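Local coordinates for D-mandelate dehydrogenase (Rhodotorula graminis, PDB 2W2K), which probably catalyses the NAD(P)-dependent interconversion of D-2-hydroxyacids such as D-mandelate and their 2-keto acids, as a D-isomer specific 2-hydroxyacid dehydrogenase, at residues K57-V60 and E61-T64; Y67-N70 and A71-S75; G113-A116 and T117-A121; F313-F316 and E317-M321; N323-R326 and F327-G331. All coordinates share one frame; numbering follows the deposited sequence.

Interaction 1: K57-V60 and E61-T64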
loop_
_atom_site.group_PDB
_atom_site.type_symbol
_atom_site.label_atom_id
_atom_site.label_comp_id
_atom_site.label_asym_id
_atom_site.label_seq_id
_atom_site.Cartn_x
_atom_site.Cartn_y
_atom_site.Cartn_z
ATOM N N LYS B 57 13.722 22.422 19.446
ATOM C CA LYS B 57 12.774 21.324 19.768
ATOM C C LYS B 57 12.965 20.257 18.668
ATOM O O LYS B 57 12.488 20.427 17.516
ATOM C CB LYS B 57 11.330 21.897 19.796
ATOM C CG LYS B 57 10.192 20.930 20.339
ATOM C CD LYS B 57 8.808 21.566 20.053
ATOM C CE LYS B 57 7.588 20.771 20.588
ATOM N NZ LYS B 57 7.362 19.424 19.941
ATOM N N LEU B 58 13.689 19.177 19.008
ATOM C CA LEU B 58 14.227 18.220 18.009
ATOM C C LEU B 58 13.247 17.156 17.475
ATOM O O LEU B 58 13.546 16.471 16.475
ATOM C CB LEU B 58 15.495 17.532 18.562
ATOM C CG LEU B 58 16.697 18.468 18.834
ATOM C CD1 LEU B 58 17.759 17.774 19.715
ATOM C CD2 LEU B 58 17.335 18.908 17.555
ATOM N N ALA B 59 12.100 17.000 18.140
ATOM C CA ALA B 59 11.103 16.001 17.748
ATOM C C ALA B 59 9.690 16.478 18.097
ATOM O O ALA B 59 9.496 17.242 19.040
ATOM C CB ALA B 59 11.377 14.629 18.434
ATOM N N VAL B 60 8.707 15.972 17.359
ATOM C CA VAL B 60 7.303 16.391 17.550
ATOM C C VAL B 60 6.819 16.018 18.955
ATOM O O VAL B 60 6.108 16.806 19.627
ATOM C CB VAL B 60 6.386 15.778 16.441
ATOM C CG1 VAL B 60 4.901 15.913 16.814
ATOM C CG2 VAL B 60 6.646 16.455 15.091
ATOM N N GLU B 61 7.230 14.830 19.409
ATOM C CA GLU B 61 6.857 14.328 20.743
ATOM C C GLU B 61 7.686 14.880 21.931
ATOM O O GLU B 61 7.426 14.503 23.080
ATOM C CB GLU B 61 6.874 12.778 20.770
ATOM C CG GLU B 61 8.261 12.126 20.645
ATOM C CD GLU B 61 8.728 11.911 19.196
ATOM O OE1 GLU B 61 8.121 12.443 18.242
ATOM O OE2 GLU B 61 9.724 11.189 19.016
ATOM N N ASN B 62 8.689 15.723 21.659
ATOM C CA ASN B 62 9.569 16.253 22.715
ATOM C C ASN B 62 9.031 17.575 23.237
ATOM O O ASN B 62 8.580 18.415 22.448
ATOM C CB ASN B 62 11.005 16.526 22.211
ATOM C CG ASN B 62 11.817 15.254 21.873
ATOM O OD1 ASN B 62 11.335 14.117 21.931
ATOM N ND2 ASN B 62 13.066 15.480 21.451
ATOM N N GLY B 63 9.121 17.772 24.555
ATOM C CA GLY B 63 8.778 19.057 25.173
ATOM C C GLY B 63 7.291 19.337 25.384
ATOM O O GLY B 63 6.910 20.485 25.623
ATOM N N THR B 64 6.450 18.293 25.309
ATOM C CA THR B 64 4.990 18.479 25.335
ATOM C C THR B 64 4.461 18.957 26.705
ATOM O O THR B 64 3.362 19.519 26.784
ATOM C CB THR B 64 4.189 17.199 24.886
ATOM O OG1 THR B 64 4.456 16.127 25.789
ATOM C CG2 THR B 64 4.561 16.752 23.449
HETATM O O HOH W 1 14.167 18.404 21.787
HETATM O O HOH W 2 9.404 13.709 15.570
#

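Interaction 2: Y67-N70 and A71-S75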
loop_
_atom_site.group_PDB
_atom_site.type_symbol
_atom_site.label_atom_id
_atom_site.label_comp_id
_atom_site.label_asym_id
_atom_site.label_seq_id
_atom_site.Cartn_x
_atom_site.Cartn_y
_atom_site.Cartn_z
ATOM N N TYR B 67 3.306 22.681 26.867
ATOM C CA TYR B 67 2.155 23.196 26.106
ATOM C C TYR B 67 1.017 23.707 27.043
ATOM O O TYR B 67 0.845 23.179 28.148
ATOM C CB TYR B 67 1.560 22.133 25.167
ATOM C CG TYR B 67 2.409 21.540 24.040
ATOM C CD1 TYR B 67 3.665 22.061 23.680
ATOM C CD2 TYR B 67 1.929 20.435 23.324
ATOM C CE1 TYR B 67 4.427 21.466 22.619
ATOM C CE2 TYR B 67 2.659 19.854 22.288
ATOM C CZ TYR B 67 3.908 20.370 21.943
ATOM O OH TYR B 67 4.602 19.762 20.919
ATOM N N PRO B 68 0.249 24.722 26.600
ATOM C CA PRO B 68 0.400 25.484 25.353
ATOM C C PRO B 68 1.434 26.604 25.490
ATOM O O PRO B 68 1.684 27.094 26.614
ATOM C CB PRO B 68 -0.995 26.097 25.151
ATOM C CG PRO B 68 -1.493 26.334 26.571
ATOM C CD PRO B 68 -0.933 25.172 27.376
ATOM N N TRP B 69 2.027 26.986 24.358
ATOM C CA TRP B 69 2.795 28.235 24.240
ATOM C C TRP B 69 1.788 29.372 23.977
ATOM O O TRP B 69 1.667 29.899 22.860
ATOM C CB TRP B 69 3.924 28.104 23.166
ATOM C CG TRP B 69 5.138 27.329 23.703
ATOM C CD1 TRP B 69 5.173 25.992 24.073
ATOM C CD2 TRP B 69 6.468 27.840 23.956
ATOM N NE1 TRP B 69 6.432 25.658 24.530
ATOM C CE2 TRP B 69 7.240 26.768 24.475
ATOM C CE3 TRP B 69 7.072 29.101 23.819
ATOM C CZ2 TRP B 69 8.593 26.920 24.850
ATOM C CZ3 TRP B 69 8.438 29.243 24.180
ATOM C CH2 TRP B 69 9.167 28.159 24.694
ATOM N N ASN B 70 1.035 29.715 25.028
ATOM C CA ASN B 70 0.038 30.791 24.962
ATOM C C ASN B 70 0.638 32.182 25.220
ATOM O O ASN B 70 1.836 32.309 25.531
ATOM C CB ASN B 70 -1.181 30.507 25.901
ATOM C CG ASN B 70 -0.804 30.339 27.386
ATOM O OD1 ASN B 70 0.330 30.578 27.807
ATOM N ND2 ASN B 70 -1.785 29.937 28.193
ATOM N N ALA B 71 -0.193 33.218 25.095
ATOM C CA ALA B 71 0.223 34.604 25.390
ATOM C C ALA B 71 0.857 34.793 26.789
ATOM O O ALA B 71 1.860 35.530 26.918
ATOM C CB ALA B 71 -0.959 35.566 25.205
ATOM N N ASP B 72 0.271 34.172 27.826
ATOM C CA ASP B 72 0.798 34.308 29.207
ATOM C C ASP B 72 2.215 33.723 29.367
ATOM O O ASP B 72 3.071 34.357 29.975
ATOM C CB ASP B 72 -0.141 33.712 30.275
ATOM C CG ASP B 72 0.272 34.109 31.717
ATOM O OD1 ASP B 72 0.319 35.322 32.035
ATOM O OD2 ASP B 72 0.561 33.220 32.537
ATOM N N LEU B 73 2.432 32.509 28.846
ATOM C CA LEU B 73 3.778 31.890 28.832
ATOM C C LEU B 73 4.798 32.777 28.081
ATOM O O LEU B 73 5.902 33.073 28.597
ATOM C CB LEU B 73 3.691 30.470 28.222
ATOM C CG LEU B 73 4.965 29.592 28.177
ATOM C CD1 LEU B 73 4.639 28.127 28.150
ATOM C CD2 LEU B 73 5.848 29.959 26.957
ATOM N N ILE B 74 4.427 33.185 26.869
ATOM C CA ILE B 74 5.287 33.994 25.979
ATOM C C ILE B 74 5.699 35.353 26.598
ATOM O O ILE B 74 6.827 35.845 26.368
ATOM C CB ILE B 74 4.606 34.150 24.570
ATOM C CG1 ILE B 74 4.628 32.796 23.820
ATOM C CG2 ILE B 74 5.238 35.251 23.720
ATOM C CD1 ILE B 74 3.724 32.728 22.563
ATOM N N SER B 75 4.798 35.936 27.393
ATOM C CA SER B 75 5.046 37.218 28.066
ATOM C C SER B 75 6.247 37.180 29.034
ATOM O O SER B 75 6.780 38.235 29.411
ATOM C CB SER B 75 3.781 37.735 28.793
ATOM O OG SER B 75 3.592 37.103 30.062
#

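Interaction 3: G113-A116 and T117-A121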
loop_
_atom_site.group_PDB
_atom_site.type_symbol
_atom_site.label_atom_id
_atom_site.label_comp_id
_atom_site.label_asym_id
_atom_site.label_seq_id
_atom_site.Cartn_x
_atom_site.Cartn_y
_atom_site.Cartn_z
ATOM N N GLY B 113 8.825 15.568 6.005
ATOM C CA GLY B 113 7.986 14.349 5.940
ATOM C C GLY B 113 7.184 14.150 4.647
ATOM O O GLY B 113 6.226 13.367 4.643
ATOM N N ASP B 114 7.537 14.847 3.553
ATOM C CA ASP B 114 6.762 14.716 2.270
ATOM C C ASP B 114 6.742 13.273 1.726
ATOM O O ASP B 114 5.692 12.771 1.303
ATOM C CB ASP B 114 7.289 15.653 1.159
ATOM C CG ASP B 114 6.961 17.153 1.394
ATOM O OD1 ASP B 114 6.346 17.513 2.415
ATOM O OD2 ASP B 114 7.358 17.990 0.534
ATOM N N THR B 115 7.889 12.595 1.748
ATOM C CA THR B 115 7.952 11.211 1.231
ATOM C C THR B 115 7.119 10.257 2.122
ATOM O O THR B 115 6.292 9.478 1.613
ATOM C CB THR B 115 9.426 10.723 1.104
ATOM O OG1 THR B 115 10.086 11.491 0.069
ATOM C CG2 THR B 115 9.503 9.189 0.774
ATOM N N ALA B 116 7.341 10.325 3.441
ATOM C CA ALA B 116 6.622 9.444 4.385
ATOM C C ALA B 116 5.087 9.636 4.333
ATOM O O ALA B 116 4.356 8.655 4.226
ATOM C CB ALA B 116 7.171 9.572 5.829
ATOM N N THR B 117 4.605 10.886 4.364
ATOM C CA THR B 117 3.154 11.141 4.434
ATOM C C THR B 117 2.466 10.729 3.121
ATOM O O THR B 117 1.372 10.117 3.151
ATOM C CB THR B 117 2.822 12.615 4.794
ATOM O OG1 THR B 117 3.553 12.993 5.965
ATOM C CG2 THR B 117 1.300 12.797 5.085
ATOM N N SER B 118 3.100 11.041 1.983
ATOM C CA SER B 118 2.533 10.618 0.663
ATOM C C SER B 118 2.494 9.080 0.464
ATOM O O SER B 118 1.519 8.551 -0.112
ATOM C CB SER B 118 3.206 11.330 -0.529
ATOM O OG SER B 118 4.605 11.018 -0.645
ATOM N N ASP B 119 3.547 8.376 0.912
ATOM C CA ASP B 119 3.567 6.889 0.890
ATOM C C ASP B 119 2.447 6.293 1.764
ATOM O O ASP B 119 1.809 5.294 1.372
ATOM C CB ASP B 119 4.921 6.355 1.405
ATOM C CG ASP B 119 6.041 6.390 0.348
ATOM O OD1 ASP B 119 5.757 6.674 -0.845
ATOM O OD2 ASP B 119 7.222 6.127 0.726
ATOM N N LEU B 120 2.224 6.864 2.963
ATOM C CA LEU B 120 1.159 6.351 3.877
ATOM C C LEU B 120 -0.234 6.607 3.278
ATOM O O LEU B 120 -1.125 5.749 3.384
ATOM C CB LEU B 120 1.283 6.938 5.319
ATOM C CG LEU B 120 0.526 6.296 6.522
ATOM C CD1 LEU B 120 -0.937 6.753 6.645
ATOM C CD2 LEU B 120 0.610 4.738 6.584
ATOM N N ALA B 121 -0.425 7.751 2.612
ATOM C CA ALA B 121 -1.693 7.976 1.879
ATOM C C ALA B 121 -1.920 6.949 0.744
ATOM O O ALA B 121 -3.049 6.462 0.553
ATOM C CB ALA B 121 -1.765 9.433 1.340
#

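Interaction 4: F313-F316 and E317-M321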
loop_
_atom_site.group_PDB
_atom_site.type_symbol
_atom_site.label_atom_id
_atom_site.label_comp_id
_atom_site.label_asym_id
_atom_site.label_seq_id
_atom_site.Cartn_x
_atom_site.Cartn_y
_atom_site.Cartn_z
ATOM N N PHE B 313 12.942 11.963 10.651
ATOM C CA PHE B 313 13.552 12.426 11.912
ATOM C C PHE B 313 14.977 12.962 11.673
ATOM O O PHE B 313 15.384 13.957 12.306
ATOM C CB PHE B 313 13.571 11.293 12.977
ATOM C CG PHE B 313 12.221 10.668 13.273
ATOM C CD1 PHE B 313 11.033 11.396 13.163
ATOM C CD2 PHE B 313 12.146 9.336 13.710
ATOM C CE1 PHE B 313 9.788 10.792 13.454
ATOM C CE2 PHE B 313 10.904 8.730 14.002
ATOM C CZ PHE B 313 9.734 9.462 13.878
ATOM N N HIS B 314 15.736 12.322 10.773
ATOM C CA HIS B 314 17.061 12.848 10.338
ATOM C C HIS B 314 16.911 14.292 9.814
ATOM O O HIS B 314 17.702 15.196 10.162
ATOM C CB HIS B 314 17.664 11.976 9.219
ATOM C CG HIS B 314 18.427 10.771 9.699
ATOM N ND1 HIS B 314 17.916 9.857 10.599
ATOM C CD2 HIS B 314 19.671 10.330 9.388
ATOM C CE1 HIS B 314 18.816 8.912 10.829
ATOM N NE2 HIS B 314 19.886 9.172 10.101
ATOM N N GLU B 315 15.904 14.512 8.964
ATOM C CA GLU B 315 15.685 15.846 8.403
ATOM C C GLU B 315 15.161 16.886 9.436
ATOM O O GLU B 315 15.541 18.073 9.350
ATOM C CB GLU B 315 14.869 15.777 7.091
ATOM C CG GLU B 315 14.754 17.101 6.319
ATOM C CD GLU B 315 16.015 17.513 5.510
ATOM O OE1 GLU B 315 17.097 16.862 5.598
ATOM O OE2 GLU B 315 15.892 18.531 4.781
ATOM N N PHE B 316 14.324 16.464 10.402
ATOM C CA PHE B 316 13.930 17.345 11.545
ATOM C C PHE B 316 15.190 17.853 12.299
ATOM O O PHE B 316 15.322 19.055 12.575
ATOM C CB PHE B 316 12.990 16.649 12.588
ATOM C CG PHE B 316 11.566 16.405 12.123
ATOM C CD1 PHE B 316 11.012 17.066 11.010
ATOM C CD2 PHE B 316 10.760 15.509 12.831
ATOM C CE1 PHE B 316 9.656 16.795 10.603
ATOM C CE2 PHE B 316 9.429 15.247 12.445
ATOM C CZ PHE B 316 8.880 15.907 11.327
ATOM N N GLU B 317 16.094 16.934 12.665
ATOM C CA GLU B 317 17.355 17.304 13.349
ATOM C C GLU B 317 18.245 18.211 12.488
ATOM O O GLU B 317 18.761 19.220 12.995
ATOM C CB GLU B 317 18.112 16.032 13.818
ATOM C CG GLU B 317 17.335 15.288 14.932
ATOM C CD GLU B 317 18.129 14.197 15.674
ATOM O OE1 GLU B 317 19.305 13.929 15.324
ATOM O OE2 GLU B 317 17.534 13.605 16.619
ATOM N N ARG B 318 18.419 17.883 11.196
ATOM C CA ARG B 318 19.235 18.746 10.293
ATOM C C ARG B 318 18.649 20.165 10.130
ATOM O O ARG B 318 19.386 21.153 10.230
ATOM C CB ARG B 318 19.439 18.107 8.894
ATOM C CG ARG B 318 20.463 18.900 7.984
ATOM C CD ARG B 318 20.474 18.363 6.530
ATOM N NE ARG B 318 19.294 18.794 5.767
ATOM C CZ ARG B 318 19.169 19.974 5.147
ATOM N NH1 ARG B 318 20.148 20.885 5.184
ATOM N NH2 ARG B 318 18.059 20.251 4.479
ATOM N N LEU B 319 17.333 20.277 9.887
ATOM C CA LEU B 319 16.703 21.600 9.672
ATOM C C LEU B 319 16.740 22.486 10.935
ATOM O O LEU B 319 17.111 23.670 10.860
ATOM C CB LEU B 319 15.257 21.450 9.125
ATOM C CG LEU B 319 15.125 21.053 7.634
ATOM C CD1 LEU B 319 13.645 20.736 7.334
ATOM C CD2 LEU B 319 15.650 22.165 6.712
ATOM N N THR B 320 16.369 21.927 12.084
ATOM C CA THR B 320 16.375 22.720 13.347
ATOM C C THR B 320 17.770 23.283 13.675
ATOM O O THR B 320 17.905 24.487 13.958
ATOM C CB THR B 320 15.785 21.947 14.561
ATOM O OG1 THR B 320 16.469 20.688 14.742
ATOM C CG2 THR B 320 14.236 21.715 14.381
ATOM N N MET B 321 18.798 22.421 13.633
ATOM C CA MET B 321 20.181 22.841 13.953
ATOM C C MET B 321 20.727 23.852 12.932
ATOM O O MET B 321 21.289 24.888 13.319
ATOM C CB MET B 321 21.122 21.628 14.064
ATOM C CG MET B 321 20.856 20.698 15.273
ATOM S SD MET B 321 22.153 19.429 15.488
ATOM C CE MET B 321 21.266 17.915 15.137
#

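Interaction 5: N323-R326 and F327-G331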
loop_
_atom_site.group_PDB
_atom_site.type_symbol
_atom_site.label_atom_id
_atom_site.label_comp_id
_atom_site.label_asym_id
_atom_site.label_seq_id
_atom_site.Cartn_x
_atom_site.Cartn_y
_atom_site.Cartn_z
ATOM N N ASN B 323 19.015 25.828 10.750
ATOM C CA ASN B 323 18.278 27.094 10.859
ATOM C C ASN B 323 18.889 28.054 11.902
ATOM O O ASN B 323 19.145 29.252 11.615
ATOM C CB ASN B 323 16.796 26.832 11.162
ATOM C CG ASN B 323 15.930 26.624 9.890
ATOM O OD1 ASN B 323 15.048 25.738 9.850
ATOM N ND2 ASN B 323 16.162 27.434 8.881
ATOM N N ILE B 324 19.136 27.539 13.103
ATOM C CA ILE B 324 19.676 28.374 14.207
ATOM C C ILE B 324 21.139 28.835 13.934
ATOM O O ILE B 324 21.508 30.006 14.191
ATOM C CB ILE B 324 19.493 27.655 15.583
ATOM C CG1 ILE B 324 17.989 27.553 15.948
ATOM C CG2 ILE B 324 20.257 28.376 16.705
ATOM C CD1 ILE B 324 17.697 26.562 17.093
ATOM N N ASP B 325 21.948 27.937 13.372
ATOM C CA ASP B 325 23.349 28.255 12.989
ATOM C C ASP B 325 23.396 29.383 11.945
ATOM O O ASP B 325 24.089 30.399 12.145
ATOM C CB ASP B 325 24.048 26.982 12.457
ATOM C CG ASP B 325 25.580 27.121 12.330
ATOM O OD1 ASP B 325 26.135 28.240 12.235
ATOM O OD2 ASP B 325 26.247 26.073 12.318
ATOM N N ARG B 326 22.663 29.198 10.844
ATOM C CA ARG B 326 22.495 30.248 9.810
ATOM C C ARG B 326 22.093 31.616 10.409
ATOM O O ARG B 326 22.754 32.618 10.152
ATOM C CB ARG B 326 21.470 29.845 8.744
ATOM C CG ARG B 326 21.956 28.746 7.798
ATOM C CD ARG B 326 20.830 28.226 6.867
ATOM N NE ARG B 326 20.267 29.264 5.994
ATOM C CZ ARG B 326 20.659 29.535 4.743
ATOM N NH1 ARG B 326 21.645 28.851 4.170
ATOM N NH2 ARG B 326 20.048 30.503 4.064
ATOM N N PHE B 327 21.012 31.631 11.200
ATOM C CA PHE B 327 20.370 32.870 11.675
ATOM C C PHE B 327 21.147 33.610 12.787
ATOM O O PHE B 327 21.128 34.844 12.833
ATOM C CB PHE B 327 18.927 32.553 12.136
ATOM C CG PHE B 327 18.017 33.761 12.205
ATOM C CD1 PHE B 327 17.454 34.308 11.044
ATOM C CD2 PHE B 327 17.706 34.347 13.437
ATOM C CE1 PHE B 327 16.602 35.417 11.099
ATOM C CE2 PHE B 327 16.841 35.463 13.506
ATOM C CZ PHE B 327 16.288 35.996 12.337
ATOM N N LEU B 328 21.838 32.879 13.661
ATOM C CA LEU B 328 22.630 33.514 14.747
ATOM C C LEU B 328 24.123 33.723 14.467
ATOM O O LEU B 328 24.738 34.645 15.042
ATOM C CB LEU B 328 22.491 32.731 16.076
ATOM C CG LEU B 328 21.110 32.701 16.761
ATOM C CD1 LEU B 328 21.220 32.037 18.144
ATOM C CD2 LEU B 328 20.501 34.117 16.870
ATOM N N LEU B 329 24.715 32.863 13.637
ATOM C CA LEU B 329 26.190 32.879 13.415
ATOM C C LEU B 329 26.654 33.282 11.988
ATOM O O LEU B 329 27.737 33.872 11.820
ATOM C CB LEU B 329 26.836 31.553 13.834
ATOM C CG LEU B 329 26.700 31.115 15.309
ATOM C CD1 LEU B 329 27.384 29.789 15.588
ATOM C CD2 LEU B 329 27.200 32.188 16.251
ATOM N N GLN B 330 25.846 32.987 10.978
ATOM C CA GLN B 330 26.255 33.158 9.559
ATOM C C GLN B 330 25.698 34.419 8.862
ATOM O O GLN B 330 26.072 34.719 7.717
ATOM C CB GLN B 330 25.861 31.904 8.739
ATOM C CG GLN B 330 26.519 30.588 9.181
ATOM C CD GLN B 330 26.033 29.377 8.362
ATOM O OE1 GLN B 330 25.879 29.447 7.141
ATOM N NE2 GLN B 330 25.794 28.276 9.036
ATOM N N GLY B 331 24.796 35.151 9.523
ATOM C CA GLY B 331 24.113 36.290 8.870
ATOM C C GLY B 331 23.221 35.909 7.684
ATOM O O GLY B 331 22.987 36.732 6.795
#

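Interaction 1: K57-V60 and E61-T64
Lys57 NZ donates to Asn62 O at 3.0 Å, in the carbonyl plane. The lysine chain leaves strand 54-57 nearly fully extended and bends only at the last torsion (chi4 -66°), which brings the ammonium to that oxygen. The same NZ reaches Ala59 O, 3.2 Å away, and it is also hydrogen-bonded to the hydroxyl of Tyr67. Ala59 O is shared: it closes a type I beta turn from Ala59 to Asn62 by accepting from Asn62 N at 3.1 Å, this donor standing well above the plane of the carbonyl.

Van der Waals packing is slight and local. The Ala59 methyl sits against the side-chain amide of Asn62, with CB 3.5 Å from CG of Asn62 and almost equally far from its two end atoms, OD1 and ND2.

One water accepts from Leu58 N and from Asn62 ND2, tying the amide back to the end of the strand; another accepts from Val60 N and donates to Glu61 OE1. The loop lies beside helix 310-330, where Val60 packs on Phe316, with the Val60 side chain about 8 Å from that of the NAD-binding Gly307.

A buried ammonium gripped by backbone carbonyls and a phenol hydroxyl would probably keep its proton, and its bonds pin both ends of the turn to the strand that precedes it.

Interaction 2: Y67-N70 and A71-S75
Asn70 OD1 takes the backbone N-H of Leu73 at 3.0 Å in a fairly straight bond (166° at the hydrogen), while Asn70 O accepts from Ile74 N, also at 3.0 Å. The first is a capping bond. With CG placed between the backbone N and the carbonyl carbon (chi1 59°), the amide folds back over the start of the helix and OD1 meets an N-H of the first turn that has no earlier helical carbonyl to use; the donor is tilted from the amide plane. One residue thus serves two successive N-H groups, one through its side chain and one through its backbone.

This is the classic asparagine N-cap, here opening helix 71-74, which follows strand 54-57 in the parallel alpha/beta domain. The chain enters it through a cis peptide before Pro68 and an inverse gamma turn centred on Trp69, whose bond from Asn70 N to Pro68 O is weak.

Beside the cap, Leu73 CD2 lies over one face of the Trp69 ring, 3.8 Å from the centroid of its six-membered ring, a CH-pi contact offset toward the rim. Ile74 CD1 rests 3.5 Å from Trp69 O. The indole NE1 is hydrogen-bonded to Ser66 OG, so the ring is fixed at its polar edge as well as over its face, and Trp93 meets it edge-to-face. Toward the other end of the turn, Ser75 OG donates to Asp72 O at 2.8 Å, and the Asp72 carboxylate forms a salt bridge with Lys41 of helix 37-45.

Interaction 3: G113-A116 and T117-A121
Over one face of the Asp119 carboxylate stands the backbone oxygen of Thr115, almost squarely above the carboxylate carbon, with Asp119 CG 3.3 Å from Thr115 O. The methyl of Thr115 lies on that same side, CG2 of Thr115 3.8 Å from OD2 of Asp119, and the two side chains run together, pointing the same way. From outside the two segments, Lys181 holds OD1 of the carboxylate in a salt bridge. Thr117 N donates to Gly113 O at 3.0 Å, the first helical bond after the N-cap.

Hydroxyls crowd the same carbonyls. Thr117 OG1 lies 3.0 Å from Gly113 O, and Ser118 OG, turned between its own backbone N and carbonyl carbon (chi1 63°), lies 2.8 Å from Asp114 O and 3.2 Å from Thr115 O. Ser118 OG is also hydrogen-bonded to Lys181 NZ.

Gly113 is the N-cap residue of helix 114-130, whose beginning borders the cofactor site: Asp114 touches Ala173 and Ile174, and Leu120 touches Asp281, all NAD-binding residues. The same turns also meet the neighbouring subunit, a basic side chain of which is hydrogen-bonded to Ala116 O.

Lys181 faces a carboxylate and a hydroxyl that is itself set against two carbonyls, so its charge is probably well compensated, and the helix start is tied to helix 173-185 beside the nucleotide site.

Interaction 4: F313-F316 and E317-M321
Glu315 lies alongside Arg318, both side chains pointing the same way, and the guanidinium grips the carboxylate side-on with two nitrogens. Arg318 NE meets OE1 of Glu315 at 2.9 Å in an almost linear bond (177°), and Arg318 NH2 meets OE2 of Glu315 at 2.8 Å. Both oxygens lie in or near the guanidinium plane, yet the two groups are not coplanar: their planes are 42° apart, and NE reaches OE1 from above the carboxylate. The bends that make this possible are chi2 of the glutamate (77°) and chi3 of the arginine, which fold the two chains toward each other over one helical turn.

The aliphatic part of the glutamate is used too, for Glu315 CG packs 3.9 Å from Leu319 CD1. One residue further on, Phe316 O accepts twice from Thr320, from N at 3.1 Å and from OG1 at 2.9 Å, the two donors arriving from opposite faces of the carbonyl plane. Thr320 also packs on Leu58 and Ile56, and the Phe316 ring touches Ser109 and Ala112.

The Glu317 carboxylate accepts from the backbone nitrogens of Arg14, His15 and Leu16, in a loop before helix 17-26.

The bidentate pair probably balances the two charges on the more open side of the helix, and the backbone N-H donors around Glu317 would probably favour its charged form.

Interaction 5: N323-R326 and F327-G331
Asp325, Arg326 and Gln330 bury much of the surface in this last turn of helix 310-330. Gln330 extends back along the helix until NE2 comes 3.2 Å from Asp325 OD1, a weak though nearly straight bond, with the amide and carboxylate planes almost perpendicular. Asp325 is placed for it by a first torsion that sets CG anti to the backbone N (chi1 -167°). The other oxygen, OD2, has the stronger partner, a salt bridge to Lys26 at the end of helix 17-26.

The same two residues mark where the backbone changes pitch. Asp325 O accepts from Leu329 N at 2.9 Å in the ordinary way and, weakly, from Gln330 N at 3.3 Å, which widens the turn to a pi-type one. Gln330 N also reaches Arg326 O at 3.2 Å, standing above the plane of that carbonyl. Arg326, meanwhile, brings CG to 4.0 Å from Gln330 OE1, and its NE is hydrogen-bonded to Pro333 O in the segment that follows, so that the arginine ties the helix end to the chain beyond it.

Apolar residues cover the inward side. The side chains of Ile324 and Leu328 run side by side, CG2 of Ile324 4.0 Å from CD1 of Leu328, resting on strands 54-57 and 83-86, while Phe327 packs on Val83 and Ala105.

Gly331 then leaves the helix with positive phi (64°). The whole is a pi-widened C-terminal turn closed by a glycine, on a helix that packs across the parallel sheet of the first alpha/beta domain, an arrangement in keeping with the D-2-hydroxyacid dehydrogenase fold.

Along the chain the contacts come in numerical order, but in space they fall into two regions. Interaction 1 and the first half of interaction 2 lie in the loop between strand 54-57 and helix 71-74, joined through Lys57 and Tyr67, their centres about 16 Å apart. Interactions 4 and 5 lie on helix 310-330, about 15 Å apart, and that C-terminal helix returns to the five-stranded domain, where interaction 4 packs on interaction 1. Interaction 3 starts helix 114-130 beside the seven-stranded nucleotide-binding sheet; its centre is about 17 Å from interaction 4 and about 32 Å from interaction 2. Interaction 3 borders the cofactor site and interactions 1 and 4 lie close to it, whereas 2 and 5 lie away from it.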